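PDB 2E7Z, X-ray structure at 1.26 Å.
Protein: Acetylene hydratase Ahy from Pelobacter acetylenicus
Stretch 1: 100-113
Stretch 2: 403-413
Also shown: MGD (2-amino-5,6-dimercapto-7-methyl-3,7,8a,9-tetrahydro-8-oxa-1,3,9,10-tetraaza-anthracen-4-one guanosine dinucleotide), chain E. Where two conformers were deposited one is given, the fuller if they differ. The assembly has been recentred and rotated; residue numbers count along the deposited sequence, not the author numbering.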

# COMPACT_ATOMS: atom_id res chain seq x y z
N PRO A 100 -20.22 12.70 -13.98
CA PRO A 100 -18.76 12.57 -13.81
C PRO A 100 -18.36 11.46 -12.83
O PRO A 100 -17.28 10.92 -12.93
CB PRO A 100 -18.35 13.96 -13.26
CG PRO A 100 -19.62 14.52 -12.62
CD PRO A 100 -20.76 13.98 -13.45
N GLU A 101 -19.26 11.14 -11.90
CA GLU A 101 -19.03 10.04 -10.96
C GLU A 101 -18.89 8.69 -11.67
O GLU A 101 -18.47 7.73 -11.04
CB GLU A 101 -20.14 10.01 -9.89
CG GLU A 101 -21.54 9.74 -10.41
CD GLU A 101 -22.30 10.99 -10.79
OE1 GLU A 101 -21.68 12.06 -10.99
OE2 GLU A 101 -23.54 10.91 -10.91
N SER A 102 -19.23 8.64 -12.95
CA SER A 102 -19.02 7.40 -13.72
C SER A 102 -17.59 7.17 -14.18
O SER A 102 -17.32 6.13 -14.79
CB SER A 102 -19.96 7.36 -14.92
OG SER A 102 -19.55 8.26 -15.94
N LEU A 103 -16.67 8.08 -13.85
CA LEU A 103 -15.24 7.83 -14.05
C LEU A 103 -14.64 7.29 -12.75
O LEU A 103 -14.69 7.95 -11.68
CB LEU A 103 -14.56 9.16 -14.41
CG LEU A 103 -13.03 9.11 -14.38
CD1 LEU A 103 -12.43 8.17 -15.46
CD2 LEU A 103 -12.42 10.49 -14.53
N GLY A 104 -14.04 6.10 -12.87
CA GLY A 104 -13.30 5.48 -11.78
C GLY A 104 -11.81 5.52 -12.11
O GLY A 104 -11.43 5.41 -13.30
N VAL A 105 -10.97 5.68 -11.09
CA VAL A 105 -9.51 5.71 -11.29
C VAL A 105 -8.83 4.81 -10.26
O VAL A 105 -9.17 4.91 -9.07
CB VAL A 105 -8.97 7.17 -11.20
CG1 VAL A 105 -7.43 7.17 -11.28
CG2 VAL A 105 -9.54 8.03 -12.29
N SER A 106 -7.89 3.97 -10.70
CA SER A 106 -7.02 3.24 -9.79
C SER A 106 -5.62 3.75 -10.06
O SER A 106 -5.09 3.55 -11.18
CB SER A 106 -7.16 1.73 -10.04
OG SER A 106 -6.24 0.98 -9.28
N GLN A 107 -5.01 4.43 -9.09
CA GLN A 107 -3.71 5.06 -9.29
C GLN A 107 -2.76 4.68 -8.19
O GLN A 107 -3.12 4.79 -7.01
CB GLN A 107 -3.87 6.59 -9.26
CG GLN A 107 -2.58 7.38 -9.38
CD GLN A 107 -2.67 8.77 -8.79
OE1 GLN A 107 -3.58 9.04 -7.99
NE2 GLN A 107 -1.74 9.62 -9.12
N THR A 108 -1.55 4.25 -8.54
CA THR A 108 -0.50 4.10 -7.53
C THR A 108 0.51 5.21 -7.72
O THR A 108 1.43 5.09 -8.57
CB THR A 108 0.18 2.73 -7.63
OG1 THR A 108 -0.83 1.72 -7.45
CG2 THR A 108 1.25 2.60 -6.57
N GLU A 109 0.37 6.30 -6.96
CA GLU A 109 1.22 7.44 -7.22
C GLU A 109 2.66 7.19 -6.79
O GLU A 109 3.57 7.81 -7.37
CB GLU A 109 0.64 8.72 -6.59
CG GLU A 109 1.49 9.97 -6.78
CD GLU A 109 1.83 10.29 -8.24
OE1 GLU A 109 1.29 9.65 -9.17
OE2 GLU A 109 2.65 11.21 -8.42
N ILE A 110 2.92 6.31 -5.81
CA ILE A 110 4.33 6.12 -5.43
C ILE A 110 5.16 5.53 -6.56
O ILE A 110 6.38 5.69 -6.56
CB ILE A 110 4.46 5.30 -4.12
CG1 ILE A 110 5.74 5.67 -3.34
CG2 ILE A 110 4.35 3.80 -4.37
CD1 ILE A 110 5.76 7.11 -2.76
N ASN A 111 4.49 4.87 -7.50
CA ASN A 111 5.22 4.32 -8.62
C ASN A 111 5.61 5.34 -9.69
O ASN A 111 6.36 5.01 -10.61
CB ASN A 111 4.44 3.18 -9.31
CG ASN A 111 4.28 1.95 -8.44
OD1 ASN A 111 5.00 1.76 -7.46
ND2 ASN A 111 3.31 1.12 -8.79
N GLN A 112 5.05 6.54 -9.59
CA GLN A 112 5.15 7.56 -10.64
C GLN A 112 5.77 8.85 -10.16
O GLN A 112 6.61 9.44 -10.82
CB GLN A 112 3.75 7.85 -11.18
CG GLN A 112 3.10 6.62 -11.82
CD GLN A 112 1.66 6.91 -12.13
OE1 GLN A 112 1.33 7.32 -13.23
NE2 GLN A 112 0.80 6.71 -11.13
N GLN A 113 5.27 9.33 -9.02
CA GLN A 113 5.86 10.49 -8.31
C GLN A 113 6.02 11.65 -9.29
O GLN A 113 7.11 12.27 -9.36
CB GLN A 113 7.15 10.09 -7.61
CG GLN A 113 6.85 9.02 -6.61
CD GLN A 113 7.89 8.87 -5.51
OE1 GLN A 113 8.37 9.86 -4.92
NE2 GLN A 113 8.19 7.64 -5.19
N PRO A 403 -24.54 0.94 -7.06
CA PRO A 403 -25.77 1.76 -7.00
C PRO A 403 -25.95 2.67 -8.22
O PRO A 403 -27.05 3.18 -8.46
CB PRO A 403 -25.55 2.63 -5.75
CG PRO A 403 -24.05 2.72 -5.64
CD PRO A 403 -23.53 1.37 -6.07
N TYR A 404 -24.87 2.86 -8.99
CA TYR A 404 -24.96 3.61 -10.23
C TYR A 404 -23.83 3.19 -11.13
O TYR A 404 -22.86 2.58 -10.65
CB TYR A 404 -24.92 5.13 -9.98
CG TYR A 404 -23.71 5.65 -9.21
CD1 TYR A 404 -22.49 5.84 -9.85
CD2 TYR A 404 -23.83 5.99 -7.86
CE1 TYR A 404 -21.39 6.32 -9.16
CE2 TYR A 404 -22.74 6.48 -7.16
CZ TYR A 404 -21.51 6.64 -7.83
OH TYR A 404 -20.41 7.17 -7.17
N PRO A 405 -23.97 3.47 -12.43
CA PRO A 405 -22.92 3.00 -13.33
C PRO A 405 -21.59 3.72 -13.25
O PRO A 405 -21.54 4.94 -13.17
CB PRO A 405 -23.52 3.19 -14.73
CG PRO A 405 -24.94 3.55 -14.54
CD PRO A 405 -25.12 4.03 -13.15
N VAL A 406 -20.52 2.95 -13.32
CA VAL A 406 -19.17 3.47 -13.59
C VAL A 406 -18.79 2.88 -14.95
O VAL A 406 -18.92 1.66 -15.15
CB VAL A 406 -18.18 3.03 -12.52
CG1 VAL A 406 -16.72 3.33 -12.94
CG2 VAL A 406 -18.51 3.71 -11.20
N LYS A 407 -18.43 3.75 -15.90
CA LYS A 407 -18.30 3.37 -17.29
C LYS A 407 -17.01 3.82 -17.92
O LYS A 407 -16.74 3.39 -19.04
CB LYS A 407 -19.49 3.92 -18.11
CG LYS A 407 -20.79 3.19 -17.77
CD LYS A 407 -20.81 1.78 -18.35
CE LYS A 407 -22.13 1.11 -18.03
NZ LYS A 407 -22.12 -0.22 -18.64
N ALA A 408 -16.23 4.66 -17.24
CA ALA A 408 -14.86 4.96 -17.66
C ALA A 408 -13.91 4.59 -16.54
O ALA A 408 -14.23 4.84 -15.38
CB ALA A 408 -14.68 6.45 -18.03
N PHE A 409 -12.76 4.02 -16.88
CA PHE A 409 -11.82 3.55 -15.88
C PHE A 409 -10.38 3.82 -16.33
O PHE A 409 -9.98 3.44 -17.44
CB PHE A 409 -12.07 2.07 -15.57
CG PHE A 409 -11.21 1.51 -14.46
CD1 PHE A 409 -9.97 0.92 -14.71
CD2 PHE A 409 -11.66 1.58 -13.14
CE1 PHE A 409 -9.20 0.40 -13.65
CE2 PHE A 409 -10.91 1.01 -12.09
CZ PHE A 409 -9.68 0.47 -12.34
N PHE A 410 -9.63 4.53 -15.47
CA PHE A 410 -8.22 4.81 -15.75
C PHE A 410 -7.37 4.05 -14.74
O PHE A 410 -7.58 4.17 -13.52
CB PHE A 410 -7.85 6.30 -15.64
CG PHE A 410 -8.54 7.23 -16.59
CD1 PHE A 410 -9.32 6.79 -17.64
CD2 PHE A 410 -8.37 8.60 -16.39
CE1 PHE A 410 -9.94 7.71 -18.51
CE2 PHE A 410 -8.97 9.52 -17.25
CZ PHE A 410 -9.73 9.06 -18.34
N ALA A 411 -6.36 3.34 -15.25
CA ALA A 411 -5.37 2.65 -14.43
C ALA A 411 -4.05 3.37 -14.60
O ALA A 411 -3.48 3.35 -15.71
CB ALA A 411 -5.26 1.18 -14.82
N LEU A 412 -3.52 3.98 -13.54
CA LEU A 412 -2.31 4.79 -13.59
C LEU A 412 -1.26 4.12 -12.74
O LEU A 412 -1.34 4.13 -11.52
CB LEU A 412 -2.56 6.23 -13.11
CG LEU A 412 -3.75 6.94 -13.75
CD1 LEU A 412 -4.03 8.31 -13.10
CD2 LEU A 412 -3.58 7.06 -15.24
N ALA A 413 -0.29 3.48 -13.41
CA ALA A 413 0.74 2.65 -12.76
C ALA A 413 0.09 1.67 -11.79
O ALA A 413 0.54 1.50 -10.66
CB ALA A 413 1.83 3.48 -12.11
PB MGD E . 0.87 -3.58 -9.28
O1B MGD E . -0.54 -4.05 -9.05
O2B MGD E . 1.93 -4.57 -9.63
O3B MGD E . 1.44 -2.78 -8.02
O3A MGD E . 0.11 -2.06 -6.01
PA MGD E . 0.92 -1.46 -7.27
O1A MGD E . 2.17 -0.75 -6.84
O2A MGD E . -0.10 -0.74 -8.09
O5' MGD E . 0.78 -2.47 -10.45
C5' MGD E . 1.85 -1.56 -10.62
C4' MGD E . 1.89 -1.23 -12.09
O4' MGD E . 2.75 -0.09 -12.25
C3' MGD E . 2.56 -2.30 -12.94
O3' MGD E . 1.65 -2.70 -13.99
C2' MGD E . 3.85 -1.67 -13.51
O2' MGD E . 4.23 -2.08 -14.84
C1' MGD E . 3.49 -0.21 -13.48
N9 MGD E . 4.60 0.74 -13.34
C8 MGD E . 5.71 0.60 -12.57
N7 MGD E . 6.46 1.71 -12.61
C5 MGD E . 5.78 2.61 -13.36
C6 MGD E . 5.98 3.98 -13.81
O6 MGD E . 6.99 4.63 -13.48
N1 MGD E . 5.00 4.50 -14.57
C2 MGD E . 3.94 3.84 -15.01
N2 MGD E . 3.02 4.50 -15.77
N3 MGD E . 3.69 2.59 -14.64
C4 MGD E . 4.57 1.96 -13.83
C10 MGD E . 0.85 -2.39 -4.83
C11 MGD E . -0.16 -2.57 -3.72
O11 MGD E . -0.90 -3.74 -4.06
C12 MGD E . 0.55 -2.74 -2.40
S12 MGD E . 1.69 -1.56 -1.93
C13 MGD E . 0.25 -3.76 -1.58
S13 MGD E . 1.11 -4.06 -0.14
C14 MGD E . -0.85 -4.74 -1.87
N15 MGD E . -0.34 -6.06 -2.20
C16 MGD E . -1.31 -6.94 -2.58
C17 MGD E . -1.25 -8.39 -2.34
O17 MGD E . -0.27 -8.89 -1.73
N18 MGD E . -2.28 -9.14 -2.77
C19 MGD E . -3.35 -8.63 -3.42
N19 MGD E . -4.35 -9.44 -3.84
N20 MGD E . -3.45 -7.33 -3.70
C21 MGD E . -2.50 -6.47 -3.30
N22 MGD E . -2.64 -5.17 -3.56
C23 MGD E . -1.74 -4.19 -3.00

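Strands 103-107 and 408-412 run side by side in parallel, their directions 15° apart. The hydrogen bonds leave Gly104 and Ser106 in both directions. Gly104 N donates to Ala408 O (2.8 Å), and Phe410 N donates to Gly104 O (3.0 Å). Ser106 N then donates to Phe410 O (2.8 Å), and Leu412 N to Ser106 O (2.9 Å). At the start, Ser102 O accepts from both Lys407 N (2.9 Å) and Ala408 N (3.1 Å). At the far end, Thr108 N donates to Leu412 O (3.0 Å).

Leu103, Val105 and Gln107 share one sheet face with Ala408, Phe410 and Leu412. Leu103 is t at chi1 and p at chi2. This brings its end toward the partner strand, with CD1 3.8 Å from Ala408 CB. The same CD1 lies over the face of the Phe410 ring, 3.9 Å from the ring centroid and 5° off the normal, a CH-pi contact. Phe410 is m, with chi2 at -10°, and its ring reaches Leu103 in this pose. Val105 is t. Its CG2 meets Phe410 CB at 4.1 Å, while CG1 meets Leu412 CD1 at 4.0 Å, so its two methyls touch different neighbours. Gln107 is extended, t at chi1 and chi2, and its CG packs on Leu412 CB at 3.9 Å.

The other face carries Ser106, Phe409 and Ala411. Phe409 is t, with chi2 at -90°, and its side chain ends nearer stretch 1 than it begins. Ring atom CZ lies 3.6 Å from Ser106 CB. Gly104 has no side chain here. An ideal CB would lie only 3.3 Å from Val406 CG1, a tight approach, and 3.6 Å from Phe409 CD2.

Before the strands, Glu101 takes p at chi1 and m at chi2. Its CG sits 3.6 Å from Tyr404 CE1, an oblique contact with the ring. Tyr404 is also p, and its CB points toward stretch 1.

Beyond the strands, Ala413 has positive phi and psi (49°/47°). Its CB points toward stretch 1 and meets Gln112 CG at 3.4 Å. Gln112 is m then t, and its NE2 donates to Thr108 O (3.1 Å) within its own stretch. Asn111 is m. Its ND2 donates to MGD O1A (2.9 Å) and makes a weak hydrogen bond to Ala413 O (3.4 Å). Thr108, also m, donates from OG1 to MGD O2A (2.6 Å). These side chains thus tie the end of the contact to the cofactor.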